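Apoptosis regulator Bcl-2 homolog (Murid herpesvirus 4, PDB 4MI8) protects infected cells from apoptosis and inhibits host starvation-induced autophagy, interacting with host BECN1, BAK1 and BAX and so supporting viral latency and chronic infection. Local coordinates at residues A[17-22]-A[98-103]; A[66-71]-A[113-118]. All blocks are in the same frame, centred on the assembly; numbering follows the deposited sequence.

Contact 1: A[17-22]-A[98-103]; sequences AFLKTV and YVCEEV
Ala17 O, at the start of the segment whose Leu19 and Val22 meet Cys100, is gripped twice: besides the helical bond from Thr21 N, it accepts Thr21 OG1 at 2.9 Å, and the two donors reach it from opposite faces of its carbonyl plane. The hydroxyl of this threonine is thus tied back onto its own helix. Within the helical bundle of the Bcl-2 fold, helices 8-23 and 86-103 run nearly parallel here, with local axes 24° apart and 9.5 Å at closest approach. The contact itself is mainly apolar. Leu19 sends one branch to the sulfur, CD2 lying 3.6 Å from Cys100 SG, while Val22 points across, its CG2 packing against Cys100 CB at 3.7 Å. With chi1 at -56°, the other valine branch, CG1, turns back over the rim of the Phe18 ring, which itself meets Phe93 of helix 86-103 edge-to-face. Met120 of helix 111-126 also packs on Leu19. At the outer border Glu101 runs extended beyond CG alongside the end of segment 17-22, and its methylene carbon CG lies 3.6 Å from Val22 O.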
loop_
_atom_site.group_PDB
_atom_site.type_symbol
_atom_site.label_atom_id
_atom_site.label_comp_id
_atom_site.label_asym_id
_atom_site.label_seq_id
_atom_site.Cartn_x
_atom_site.Cartn_y
_atom_site.Cartn_z
ATOM N N ALA A 17 5.776 9.764 -1.959
ATOM C CA ALA A 17 5.071 10.809 -1.197
ATOM C C ALA A 17 4.077 10.115 -0.267
ATOM O O ALA A 17 3.934 10.534 0.887
ATOM C CB ALA A 17 4.394 11.749 -2.146
ATOM N N PHE A 18 3.523 8.961 -0.707
ATOM C CA PHE A 18 2.574 8.190 0.129
ATOM C C PHE A 18 3.310 7.699 1.353
ATOM O O PHE A 18 2.824 7.925 2.459
ATOM C CB PHE A 18 1.977 7.012 -0.595
ATOM C CG PHE A 18 1.185 6.068 0.299
ATOM C CD1 PHE A 18 -0.138 6.359 0.688
ATOM C CD2 PHE A 18 1.776 4.875 0.792
ATOM C CE1 PHE A 18 -0.856 5.439 1.486
ATOM C CE2 PHE A 18 1.064 3.974 1.573
ATOM C CZ PHE A 18 -0.252 4.250 1.932
ATOM N N LEU A 19 4.455 7.038 1.163
ATOM C CA LEU A 19 5.244 6.494 2.307
ATOM C C LEU A 19 5.790 7.605 3.252
ATOM O O LEU A 19 5.810 7.431 4.491
ATOM C CB LEU A 19 6.382 5.618 1.826
ATOM C CG LEU A 19 5.942 4.395 0.993
ATOM C CD1 LEU A 19 7.189 3.714 0.377
ATOM C CD2 LEU A 19 5.265 3.373 1.882
ATOM N N LYS A 20 6.235 8.717 2.686
ATOM C CA LYS A 20 6.798 9.806 3.518
ATOM C C LYS A 20 5.663 10.390 4.337
ATOM O O LYS A 20 5.839 10.653 5.549
ATOM C CB LYS A 20 7.487 10.907 2.690
ATOM C CG LYS A 20 8.706 10.435 1.913
ATOM C CD LYS A 20 9.462 11.569 1.189
ATOM C CE LYS A 20 10.769 10.993 0.632
ATOM N NZ LYS A 20 11.636 11.858 -0.288
ATOM N N THR A 21 4.488 10.550 3.703
ATOM C CA THR A 21 3.315 11.107 4.411
ATOM C C THR A 21 2.915 10.214 5.566
ATOM O O THR A 21 2.723 10.723 6.640
ATOM C CB THR A 21 2.082 11.376 3.494
ATOM O OG1 THR A 21 2.375 12.349 2.477
ATOM C CG2 THR A 21 0.927 11.916 4.285
ATOM N N VAL A 22 2.762 8.898 5.367
ATOM C CA VAL A 22 2.295 8.030 6.440
ATOM C C VAL A 22 3.413 7.813 7.462
ATOM O O VAL A 22 3.158 7.478 8.639
ATOM C CB VAL A 22 1.720 6.660 5.958
ATOM C CG1 VAL A 22 0.580 6.847 4.944
ATOM C CG2 VAL A 22 2.811 5.745 5.399
ATOM N N TYR A 98 1.084 -0.126 6.943
ATOM C CA TYR A 98 1.297 -0.836 8.199
ATOM C C TYR A 98 2.804 -0.836 8.493
ATOM O O TYR A 98 3.198 -0.419 9.575
ATOM C CB TYR A 98 0.827 -2.305 8.144
ATOM C CG TYR A 98 0.964 -2.982 9.526
ATOM C CD1 TYR A 98 -0.054 -2.840 10.485
ATOM C CD2 TYR A 98 2.116 -3.727 9.893
ATOM C CE1 TYR A 98 0.046 -3.408 11.761
ATOM C CE2 TYR A 98 2.220 -4.314 11.171
ATOM C CZ TYR A 98 1.168 -4.147 12.095
ATOM O OH TYR A 98 1.179 -4.677 13.378
ATOM N N VAL A 99 3.625 -1.343 7.567
ATOM C CA VAL A 99 5.068 -1.396 7.783
ATOM C C VAL A 99 5.602 -0.016 8.266
ATOM O O VAL A 99 6.175 0.079 9.366
ATOM C CB VAL A 99 5.853 -1.835 6.547
ATOM C CG1 VAL A 99 7.354 -1.754 6.850
ATOM C CG2 VAL A 99 5.463 -3.242 6.159
ATOM N N CYS A 100 5.356 1.049 7.508
ATOM C CA CYS A 100 5.744 2.391 7.968
ATOM C C CYS A 100 5.252 2.695 9.356
ATOM O O CYS A 100 5.983 3.281 10.128
ATOM C CB CYS A 100 5.222 3.498 7.089
ATOM S SG CYS A 100 5.961 3.465 5.457
ATOM N N GLU A 101 4.014 2.396 9.666
ATOM C CA GLU A 101 3.415 2.984 10.831
ATOM C C GLU A 101 3.626 2.166 12.095
ATOM O O GLU A 101 3.338 2.631 13.172
ATOM C CB GLU A 101 1.922 3.251 10.609
ATOM C CG GLU A 101 1.569 4.458 9.775
ATOM C CD GLU A 101 0.082 4.704 9.648
ATOM O OE1 GLU A 101 -0.721 3.830 9.905
ATOM O OE2 GLU A 101 -0.305 5.788 9.283
ATOM N N GLU A 102 4.116 0.949 11.962
ATOM C CA GLU A 102 4.267 0.096 13.122
ATOM C C GLU A 102 5.466 -0.780 13.172
ATOM O O GLU A 102 5.805 -1.242 14.221
ATOM C CB GLU A 102 3.073 -0.792 13.311
ATOM C CG GLU A 102 2.181 -0.310 14.424
ATOM C CD GLU A 102 0.947 0.321 13.908
ATOM O OE1 GLU A 102 0.524 -0.068 12.822
ATOM O OE2 GLU A 102 0.400 1.194 14.572
ATOM N N VAL A 103 6.090 -1.034 12.047
ATOM C CA VAL A 103 7.287 -1.814 12.038
ATOM C C VAL A 103 8.511 -0.912 12.026
ATOM O O VAL A 103 9.240 -0.896 12.991
ATOM C CB VAL A 103 7.281 -2.791 10.898
ATOM C CG1 VAL A 103 8.603 -3.496 10.792
ATOM C CG2 VAL A 103 6.160 -3.772 11.099
#

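Contact 2: A[66-71]-A[113-118]; sequences KNWKRD and HELLND
A chi1 of 75°, with CG held between the backbone N and the carbonyl carbon, swings the indole of Trp68 out from the start of helix 68-81 toward Leu115 and Leu116, while Lys69, bent at chi2 (-65°) and again at the next two torsions, folds its chain back beside it. The result is a helix-to-helix contact in the Bcl-2 bundle, in which the first turn of helix 68-81 meets helix 111-126 through the far, six-membered end of the indole. Trp68 CH2 lies 4.0 Å from Leu115 CD2, and the two side chains cross at a slant. The same ring carbon comes 3.9 Å from Leu116 N, so the indole packs against the helix backbone as well as its side chains. Its neighbour CZ3 touches Leu116 CB at 4.2 Å. Lys69 takes a different path: CD sits 3.6 Å above the plane of the Trp68 ring, displaced toward its rim, and the end of the chain then meets Leu115 at about a right angle, with CE 3.7 Å from Leu115 CD2. Val99 also touches the indole, which, rooted in helix 68-81, thus lies against both helix 86-103 and helix 111-126. No hydrogen bond or salt bridge joins the two segments. Cohesion probably rests on the burial of Trp68 and Leu116, with Leu115 at the exposed border. The approach of Lys69 NZ to the methyl Leu115 CD2, 3.3 Å, is tight and is not a bond, so its exact placement carries little weight; segment 113-118 offers this ammonium neither a hydrogen bond nor a salt bridge.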
loop_
_atom_site.group_PDB
_atom_site.type_symbol
_atom_site.label_atom_id
_atom_site.label_comp_id
_atom_site.label_asym_id
_atom_site.label_seq_id
_atom_site.Cartn_x
_atom_site.Cartn_y
_atom_site.Cartn_z
ATOM N N LYS A 66 6.270 -8.395 10.678
ATOM C CA LYS A 66 7.513 -8.234 11.400
ATOM C C LYS A 66 8.661 -8.744 10.532
ATOM O O LYS A 66 9.753 -8.261 10.666
ATOM C CB LYS A 66 7.491 -8.968 12.743
ATOM C CG LYS A 66 7.353 -10.489 12.658
ATOM C CD LYS A 66 7.515 -11.182 14.017
ATOM C CE LYS A 66 6.348 -10.870 14.954
ATOM N NZ LYS A 66 5.823 -12.060 15.703
ATOM N N ASN A 67 8.413 -9.692 9.629
ATOM C CA ASN A 67 9.480 -10.214 8.766
ATOM C C ASN A 67 9.408 -9.742 7.330
ATOM O O ASN A 67 9.874 -10.428 6.424
ATOM C CB ASN A 67 9.487 -11.734 8.772
ATOM C CG ASN A 67 9.069 -12.313 10.109
ATOM O OD1 ASN A 67 9.376 -11.745 11.162
ATOM N ND2 ASN A 67 8.365 -13.454 10.078
ATOM N N TRP A 68 8.818 -8.568 7.130
ATOM C CA TRP A 68 8.659 -7.965 5.813
ATOM C C TRP A 68 9.951 -7.955 5.072
ATOM O O TRP A 68 9.991 -8.128 3.853
ATOM C CB TRP A 68 8.162 -6.543 5.955
ATOM C CG TRP A 68 9.211 -5.548 6.411
ATOM C CD1 TRP A 68 9.533 -5.206 7.720
ATOM C CD2 TRP A 68 10.066 -4.685 5.562
ATOM N NE1 TRP A 68 10.496 -4.238 7.735
ATOM C CE2 TRP A 68 10.858 -3.872 6.482
ATOM C CE3 TRP A 68 10.232 -4.515 4.202
ATOM C CZ2 TRP A 68 11.798 -2.954 6.037
ATOM C CZ3 TRP A 68 11.163 -3.581 3.757
ATOM C CH2 TRP A 68 11.929 -2.812 4.654
ATOM N N LYS A 69 11.031 -7.736 5.810
ATOM C CA LYS A 69 12.383 -7.801 5.251
ATOM C C LYS A 69 12.638 -8.814 4.096
ATOM O O LYS A 69 12.980 -8.391 2.975
ATOM C CB LYS A 69 13.399 -7.969 6.375
ATOM C CG LYS A 69 13.658 -6.698 7.194
ATOM C CD LYS A 69 14.310 -5.538 6.439
ATOM C CE LYS A 69 15.040 -5.917 5.145
ATOM N NZ LYS A 69 14.100 -5.761 3.984
ATOM N N ARG A 70 12.442 -10.116 4.366
ATOM C CA ARG A 70 12.628 -11.183 3.368
ATOM C C ARG A 70 11.337 -11.623 2.675
ATOM O O ARG A 70 11.377 -12.130 1.562
ATOM C CB ARG A 70 13.337 -12.387 4.015
ATOM C CG ARG A 70 13.865 -13.459 3.038
ATOM C CD ARG A 70 14.993 -14.368 3.587
ATOM N NE ARG A 70 15.162 -15.611 2.807
ATOM C CZ ARG A 70 16.145 -16.508 2.943
ATOM N NH1 ARG A 70 17.110 -16.349 3.831
ATOM N NH2 ARG A 70 16.177 -17.582 2.171
ATOM N N ASP A 71 10.194 -11.391 3.331
ATOM C CA ASP A 71 8.885 -11.899 2.894
ATOM C C ASP A 71 7.982 -10.924 2.156
ATOM O O ASP A 71 6.937 -11.346 1.617
ATOM C CB ASP A 71 8.085 -12.388 4.105
ATOM C CG ASP A 71 8.827 -13.441 4.926
ATOM O OD1 ASP A 71 9.892 -13.947 4.489
ATOM O OD2 ASP A 71 8.329 -13.760 6.032
ATOM N N HIS A 113 12.982 2.567 5.222
ATOM C CA HIS A 113 11.943 3.234 4.448
ATOM C C HIS A 113 12.242 3.272 2.989
ATOM O O HIS A 113 11.352 3.020 2.163
ATOM C CB HIS A 113 11.744 4.635 4.902
ATOM C CG HIS A 113 11.068 4.747 6.228
ATOM N ND1 HIS A 113 11.728 4.575 7.384
ATOM C CD2 HIS A 113 9.755 5.090 6.557
ATOM C CE1 HIS A 113 10.864 4.772 8.414
ATOM N NE2 HIS A 113 9.662 5.102 7.895
ATOM N N GLU A 114 13.498 3.564 2.654
ATOM C CA GLU A 114 13.954 3.647 1.262
ATOM C C GLU A 114 13.880 2.305 0.602
ATOM O O GLU A 114 13.563 2.211 -0.545
ATOM C CB GLU A 114 15.365 4.262 1.162
ATOM C CG GLU A 114 15.318 5.804 1.195
ATOM C CD GLU A 114 16.670 6.503 1.476
ATOM O OE1 GLU A 114 17.666 5.833 1.887
ATOM O OE2 GLU A 114 16.747 7.748 1.294
ATOM N N LEU A 115 14.127 1.263 1.371
ATOM C CA LEU A 115 14.048 -0.135 0.924
ATOM C C LEU A 115 12.592 -0.580 0.710
ATOM O O LEU A 115 12.218 -1.199 -0.311
ATOM C CB LEU A 115 14.648 -0.970 2.039
ATOM C CG LEU A 115 15.391 -2.203 1.631
ATOM C CD1 LEU A 115 16.725 -1.782 0.980
ATOM C CD2 LEU A 115 15.545 -3.000 2.927
ATOM N N LEU A 116 11.754 -0.240 1.679
ATOM C CA LEU A 116 10.285 -0.378 1.515
ATOM C C LEU A 116 9.797 0.323 0.224
ATOM O O LEU A 116 9.076 -0.274 -0.594
ATOM C CB LEU A 116 9.564 0.157 2.757
ATOM C CG LEU A 116 8.045 -0.029 2.683
ATOM C CD1 LEU A 116 7.651 -1.508 2.554
ATOM C CD2 LEU A 116 7.441 0.670 3.898
ATOM N N ASN A 117 10.236 1.573 0.044
ATOM C CA ASN A 117 9.925 2.356 -1.155
ATOM C C ASN A 117 10.249 1.611 -2.431
ATOM O O ASN A 117 9.360 1.430 -3.261
ATOM C CB ASN A 117 10.626 3.688 -1.093
ATOM C CG ASN A 117 10.075 4.730 -2.118
ATOM O OD1 ASN A 117 9.268 4.455 -2.980
ATOM N ND2 ASN A 117 10.563 5.920 -2.017
ATOM N N ASP A 118 11.514 1.140 -2.549
ATOM C CA ASP A 118 12.051 0.481 -3.726
ATOM C C ASP A 118 11.278 -0.735 -4.077
ATOM O O ASP A 118 10.836 -0.911 -5.226
ATOM C CB ASP A 118 13.523 0.052 -3.509
ATOM C CG ASP A 118 14.477 1.218 -3.525
ATOM O OD1 ASP A 118 13.989 2.358 -3.720
ATOM O OD2 ASP A 118 15.708 1.002 -3.347
#

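How the contacts relate
The segments alternate along the chain, in the order 17-22, 66-71, 98-103, 113-118, so the two contacts interlock, their centres 11 Å apart. Neither shares a helix with the other, yet they touch directly. Segment 113-118 packs on both halves of contact 1: Asn117 CA lies 3.4 Å from Leu19 CD1, and Leu116 CD2 is 3.5 Å from Cys100 SG. Val103 CG1 meets Trp68 CD1 at 3.6 Å. Helices 8-23, 68-81, 86-103 and 111-126 are therefore joined by a connected set of mostly apolar contacts, more buried at contact 1 and reaching the surface at contact 2, which ties distant parts of the sequence into a single Bcl-2-type helical bundle.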